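Local structure of protein Bug27 (Bordetella pertussis, 2QPQ) at residues Gln260-Leu263 and Ala264-Tyr268; Lys115-Gly118 and Glu119-Ala123. The protein probably binds a small solute in the periplasm, as a Venus-flytrap solute-binding protein of the Bug family. All coordinates share one frame; numbering follows the deposited sequence.

Contact 1. Residues Gln260-Leu263 and Ala264-Tyr268; sequences QKKL and ADLGY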
ATOM      1  N   GLN A 260     -10.947  -1.463  15.254  1.00 25.64           N
ATOM      2  CA  GLN A 260     -11.630  -2.093  14.096  1.00 28.28           C
ATOM      3  C   GLN A 260     -12.583  -1.109  13.412  1.00 28.73           C
ATOM      4  O   GLN A 260     -12.652  -1.031  12.181  1.00 29.42           O
ATOM      5  CB  GLN A 260     -12.432  -3.343  14.513  1.00 28.79           C
ATOM      6  CG  GLN A 260     -11.569  -4.598  14.843  1.00 31.45           C
ATOM      7  CD  GLN A 260     -10.855  -5.136  13.620  1.00 33.90           C
ATOM      8  OE1 GLN A 260     -11.462  -5.346  12.571  1.00 34.72           O
ATOM      9  NE2 GLN A 260      -9.541  -5.360  13.747  1.00 38.61           N
ATOM     10  N   LYS A 261     -13.321  -0.364  14.227  1.00 30.19           N
ATOM     11  CA  LYS A 261     -14.333   0.585  13.713  1.00 31.02           C
ATOM     12  C   LYS A 261     -13.655   1.699  12.923  1.00 30.48           C
ATOM     13  O   LYS A 261     -14.053   1.987  11.807  1.00 30.51           O
ATOM     14  CB  LYS A 261     -15.166   1.176  14.872  1.00 31.78           C
ATOM     15  CG  LYS A 261     -16.007   2.382  14.480  1.00 32.90           C
ATOM     16  CD  LYS A 261     -16.693   3.043  15.665  1.00 32.51           C
ATOM     17  CE  LYS A 261     -17.533   4.241  15.181  1.00 38.01           C
ATOM     18  NZ  LYS A 261     -18.502   3.813  14.114  1.00 39.87           N
ATOM     19  N   LYS A 262     -12.634   2.303  13.530  1.00 30.58           N
ATOM     20  CA  LYS A 262     -11.847   3.355  12.928  1.00 30.49           C
ATOM     21  C   LYS A 262     -11.359   2.949  11.556  1.00 30.35           C
ATOM     22  O   LYS A 262     -11.499   3.708  10.612  1.00 30.64           O
ATOM     23  CB  LYS A 262     -10.639   3.713  13.792  1.00 29.48           C
ATOM     24  CG  LYS A 262      -9.886   4.923  13.273  1.00 32.61           C
ATOM     25  CD  LYS A 262      -8.501   5.029  13.855  1.00 36.43           C
ATOM     26  CE  LYS A 262      -7.583   5.831  12.934  1.00 38.82           C
ATOM     27  NZ  LYS A 262      -7.170   7.158  13.473  1.00 42.99           N
ATOM     28  N   LEU A 263     -10.740   1.773  11.463  1.00 30.03           N
ATOM     29  CA  LEU A 263     -10.215   1.304  10.186  1.00 30.04           C
ATOM     30  C   LEU A 263     -11.305   1.036   9.170  1.00 29.63           C
ATOM     31  O   LEU A 263     -11.187   1.426   8.015  1.00 28.70           O
ATOM     32  CB  LEU A 263      -9.370   0.045  10.388  1.00 29.34           C
ATOM     33  CG  LEU A 263      -7.868   0.221  10.673  1.00 30.54           C
ATOM     34  CD1 LEU A 263      -7.525   1.336  11.608  1.00 30.42           C
ATOM     35  CD2 LEU A 263      -7.250  -1.065  11.176  1.00 30.82           C
ATOM     36  N   ALA A 264     -12.366   0.353   9.592  1.00 29.47           N
ATOM     37  CA  ALA A 264     -13.428   0.032   8.661  1.00 30.71           C
ATOM     38  C   ALA A 264     -14.027   1.310   8.112  1.00 31.55           C
ATOM     39  O   ALA A 264     -14.316   1.387   6.916  1.00 32.53           O
ATOM     40  CB  ALA A 264     -14.511  -0.817   9.325  1.00 30.96           C
ATOM     41  N   ASP A 265     -14.207   2.306   8.986  1.00 31.75           N
ATOM     42  CA  ASP A 265     -14.834   3.575   8.607  1.00 32.17           C
ATOM     43  C   ASP A 265     -14.006   4.251   7.525  1.00 31.92           C
ATOM     44  O   ASP A 265     -14.556   4.966   6.691  1.00 32.16           O
ATOM     45  CB  ASP A 265     -14.915   4.522   9.803  1.00 32.67           C
ATOM     46  CG  ASP A 265     -16.047   4.170  10.779  1.00 34.61           C
ATOM     47  OD1 ASP A 265     -16.837   3.231  10.532  1.00 36.33           O
ATOM     48  OD2 ASP A 265     -16.130   4.862  11.808  1.00 37.93           O
ATOM     49  N   LEU A 266     -12.682   4.054   7.594  1.00 31.21           N
ATOM     50  CA  LEU A 266     -11.708   4.582   6.618  1.00 30.50           C
ATOM     51  C   LEU A 266     -11.595   3.796   5.319  1.00 29.80           C
ATOM     52  O   LEU A 266     -11.068   4.284   4.340  1.00 31.61           O
ATOM     53  CB  LEU A 266     -10.322   4.713   7.259  1.00 30.86           C
ATOM     54  CG  LEU A 266     -10.174   5.823   8.285  1.00 30.27           C
ATOM     55  CD1 LEU A 266      -8.847   5.764   8.991  1.00 30.14           C
ATOM     56  CD2 LEU A 266     -10.337   7.143   7.587  1.00 31.60           C
ATOM     57  N   GLY A 267     -12.098   2.583   5.279  1.00 28.82           N
ATOM     58  CA  GLY A 267     -12.019   1.812   4.056  1.00 27.90           C
ATOM     59  C   GLY A 267     -10.859   0.841   4.076  1.00 27.24           C
ATOM     60  O   GLY A 267     -10.582   0.208   3.040  1.00 26.43           O
ATOM     61  N   TYR A 268     -10.202   0.712   5.247  1.00 26.57           N
ATOM     62  CA  TYR A 268      -9.223  -0.387   5.482  1.00 26.36           C
ATOM     63  C   TYR A 268      -9.928  -1.684   5.773  1.00 27.25           C
ATOM     64  O   TYR A 268     -10.977  -1.709   6.435  1.00 27.79           O
ATOM     65  CB  TYR A 268      -8.260  -0.077   6.640  1.00 26.82           C
ATOM     66  CG  TYR A 268      -7.326   1.027   6.297  1.00 28.52           C
ATOM     67  CD1 TYR A 268      -6.143   0.764   5.603  1.00 30.01           C
ATOM     68  CD2 TYR A 268      -7.649   2.345   6.589  1.00 29.02           C
ATOM     69  CE1 TYR A 268      -5.287   1.804   5.227  1.00 30.11           C
ATOM     70  CE2 TYR A 268      -6.827   3.370   6.233  1.00 29.86           C
ATOM     71  CZ  TYR A 268      -5.630   3.089   5.559  1.00 30.15           C
ATOM     72  OH  TYR A 268      -4.814   4.112   5.189  1.00 30.47           O
TER
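K261 and D265, one turn apart on the outer side of helix 257-266, lean across each other at a slant. The lysine chain is stretched as far as CE, with CG anti to the backbone N (chi1 167°), and only the last torsion bends, bringing NZ back toward the carboxylate. NZ lies 3.5 Å from D265 OD2, a salt bridge whose hydrogen bond is weak, and the aliphatic part of the lysine runs past the same oxygen, K261 CG being 3.6 Å from D265 OD2.

K262 and L266 lie side by side and point the same way, meeting only loosely where K262 CE comes 4.1 Å from L266 CD1; both also touch M24 of helix 21-35. On the inner side L263 and Y268 slant across one another through their bases, with L263 CB 3.9 Å from Y268 CB. The far end of the tyrosine leads away from the leucine side chain, while the near ring edge, at CD2, stays beside L263 O, which lies in the ring plane. The Y268 side chain touches M24, and A100 and V102 of strand 93-109, and its hydroxyl makes a weak hydrogen bond with S185. The same side chain lies about 5 Å from a bound citric acid, probably from the crystallisation liquor, which may mark a pocket.

G267, at positive phi (98°), ends the helix in a Schellman motif. Y268 N donates to L263 O and G267 N to A264 O, both over 3.0 Å. L266 N and G267 N add weak, bent bonds to L263 O, so this one carbonyl gathers three amides. L263 O and A264 O are thereby satisfied within the turn before strand 269-273, while the long, exposed K261-D265 pair probably adds only modest electrostatic stabilisation.

Contact 2. Residues Lys115-Gly118 and Glu119-Ala123; sequences KTLG and ELMAA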
ATOM      1  N   LYS A 115     -17.659   6.769 -17.533  1.00 29.52           N
ATOM      2  CA  LYS A 115     -18.708   6.302 -16.657  1.00 30.30           C
ATOM      3  C   LYS A 115     -18.388   4.914 -16.076  1.00 29.27           C
ATOM      4  O   LYS A 115     -18.832   4.557 -14.964  1.00 29.89           O
ATOM      5  CB  LYS A 115     -20.025   6.277 -17.493  1.00 34.30           C
ATOM      6  CG  LYS A 115     -20.869   7.601 -17.518  1.00 29.14           C
ATOM      7  CD  LYS A 115     -20.157   8.914 -17.917  1.00 42.04           C
ATOM      8  CE  LYS A 115     -21.171  10.116 -18.037  1.00 30.61           C
ATOM      9  NZ  LYS A 115     -20.602  11.541 -18.146  1.00 39.11           N
ATOM     10  N   THR A 116     -17.596   4.130 -16.808  1.00 28.28           N
ATOM     11  CA  THR A 116     -17.223   2.798 -16.355  1.00 27.45           C
ATOM     12  C   THR A 116     -15.746   2.583 -16.651  1.00 26.64           C
ATOM     13  O   THR A 116     -15.163   3.311 -17.459  1.00 26.70           O
ATOM     14  CB  THR A 116     -18.018   1.693 -17.113  1.00 27.28           C
ATOM     15  OG1 THR A 116     -17.596   1.664 -18.475  1.00 27.79           O
ATOM     16  CG2 THR A 116     -19.509   1.956 -17.096  1.00 29.56           C
ATOM     17  N   LEU A 117     -15.146   1.575 -16.028  1.00 26.45           N
ATOM     18  CA  LEU A 117     -13.792   1.180 -16.390  1.00 26.80           C
ATOM     19  C   LEU A 117     -13.687   0.768 -17.852  1.00 26.56           C
ATOM     20  O   LEU A 117     -12.671   1.024 -18.470  1.00 26.98           O
ATOM     21  CB  LEU A 117     -13.235   0.069 -15.490  1.00 26.69           C
ATOM     22  CG  LEU A 117     -11.695  -0.081 -15.560  1.00 27.73           C
ATOM     23  CD1 LEU A 117     -11.044   1.041 -14.747  1.00 27.91           C
ATOM     24  CD2 LEU A 117     -11.200  -1.422 -15.062  1.00 28.07           C
ATOM     25  N   GLY A 118     -14.743   0.150 -18.399  1.00 26.85           N
ATOM     26  CA  GLY A 118     -14.730  -0.330 -19.776  1.00 26.37           C
ATOM     27  C   GLY A 118     -14.566   0.793 -20.787  1.00 27.27           C
ATOM     28  O   GLY A 118     -13.861   0.645 -21.767  1.00 27.71           O
ATOM     29  N   GLU A 119     -15.218   1.923 -20.527  1.00 27.55           N
ATOM     30  CA  GLU A 119     -15.088   3.137 -21.326  1.00 28.65           C
ATOM     31  C   GLU A 119     -13.670   3.696 -21.287  1.00 27.71           C
ATOM     32  O   GLU A 119     -13.155   4.171 -22.302  1.00 28.09           O
ATOM     33  CB  GLU A 119     -16.107   4.190 -20.855  1.00 28.08           C
ATOM     34  CG  GLU A 119     -17.547   3.873 -21.340  1.00 30.85           C
ATOM     35  CD  GLU A 119     -18.618   4.774 -20.757  1.00 31.76           C
ATOM     36  OE1 GLU A 119     -18.290   5.851 -20.211  1.00 33.81           O
ATOM     37  OE2 GLU A 119     -19.822   4.415 -20.875  1.00 36.14           O
ATOM     38  N   LEU A 120     -13.052   3.646 -20.112  1.00 26.76           N
ATOM     39  CA  LEU A 120     -11.669   4.123 -19.953  1.00 26.68           C
ATOM     40  C   LEU A 120     -10.717   3.263 -20.792  1.00 26.58           C
ATOM     41  O   LEU A 120      -9.881   3.778 -21.548  1.00 26.34           O
ATOM     42  CB  LEU A 120     -11.261   4.065 -18.458  1.00 26.06           C
ATOM     43  CG  LEU A 120      -9.781   4.340 -18.155  1.00 27.05           C
ATOM     44  CD1 LEU A 120      -9.528   5.819 -18.394  1.00 26.09           C
ATOM     45  CD2 LEU A 120      -9.371   3.933 -16.733  1.00 26.70           C
ATOM     46  N   MET A 121     -10.850   1.946 -20.643  1.00 27.18           N
ATOM     47  CA  MET A 121     -10.005   0.993 -21.359  1.00 27.79           C
ATOM     48  C   MET A 121     -10.154   1.094 -22.889  1.00 27.90           C
ATOM     49  O   MET A 121      -9.163   1.055 -23.600  1.00 28.70           O
ATOM     50  CB  MET A 121     -10.225  -0.430 -20.856  1.00 27.50           C
ATOM     51  CG  MET A 121      -9.771  -0.666 -19.418  1.00 27.04           C
ATOM     52  SD  MET A 121     -10.044  -2.358 -18.862  1.00 28.95           S
ATOM     53  CE  MET A 121     -11.827  -2.538 -18.957  1.00 26.20           C
ATOM     54  N   ALA A 122     -11.389   1.238 -23.374  1.00 28.93           N
ATOM     55  CA  ALA A 122     -11.668   1.551 -24.788  1.00 28.72           C
ATOM     56  C   ALA A 122     -10.918   2.820 -25.214  1.00 28.78           C
ATOM     57  O   ALA A 122     -10.230   2.805 -26.223  1.00 29.20           O
ATOM     58  CB  ALA A 122     -13.200   1.717 -25.020  1.00 28.39           C
ATOM     59  N   ALA A 123     -11.020   3.897 -24.414  1.00 28.10           N
ATOM     60  CA  ALA A 123     -10.375   5.173 -24.728  1.00 27.84           C
ATOM     61  C   ALA A 123      -8.863   5.026 -24.841  1.00 27.37           C
ATOM     62  O   ALA A 123      -8.213   5.703 -25.641  1.00 26.33           O
ATOM     63  CB  ALA A 123     -10.723   6.215 -23.655  1.00 28.42           C
TER
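K115 N donates to E119 OE1 over 2.9 Å, the shortest polar bond between the two segments, at the N-capped start of helix 117-123. The N-H points almost straight at the oxygen but meets it from above the carboxylate plane, 43° out of it. E119 reaches back toward the residue before the N-cap with an extended chain, CG lying anti to its carbonyl carbon (chi1 -76°). Its carboxylate touches the base of the lysine, with OE1 3.3 Å from K115 CB, whereas the ammonium end of K115 bonds S112 O.

T116 is the N-cap. With chi1 at 68°, OG1 sits between the backbone N and the carbonyl carbon and accepts from E119 N over 3.2 Å, satisfying an amide of the first turn. T116 N, buried here, has no partner in the model: E119 OE1 takes K115 N instead, and the reciprocal bond of a capping box is absent. The threonine and glutamate side chains cross at about a right angle. T116 O receives a longer, weak bond from L120 N.

On the buried side the leucines meet at a slant through L117 CD1 and L120 CD2, 3.9 Å apart, and both side chains reach F106 of strand 93-109 and L199 of strand 196-201. M121 touches helix 141-153. Bent at chi3, its chain doubles back over the first turn, leaving CE 3.7 Å from both L117 O and G118 CA.

Overall arrangement
From the N terminus, the chain runs through strand 93-109 and then reaches contact 2, at the start of helix 117-123; contact 1 comes much later, at the end of helix 257-266. The two are in series, neither nested nor crossed, and each closes only a local turn. Their centres lie 30 Å apart and their nearest atoms about 18 Å, so they do not touch. Strand 93-109 links them indirectly, since both contacts pack against it, at different points along its length. Contact 2 also joins this strand to strand 196-201 and helix 141-153, while contact 1 joins it to helix 21-35.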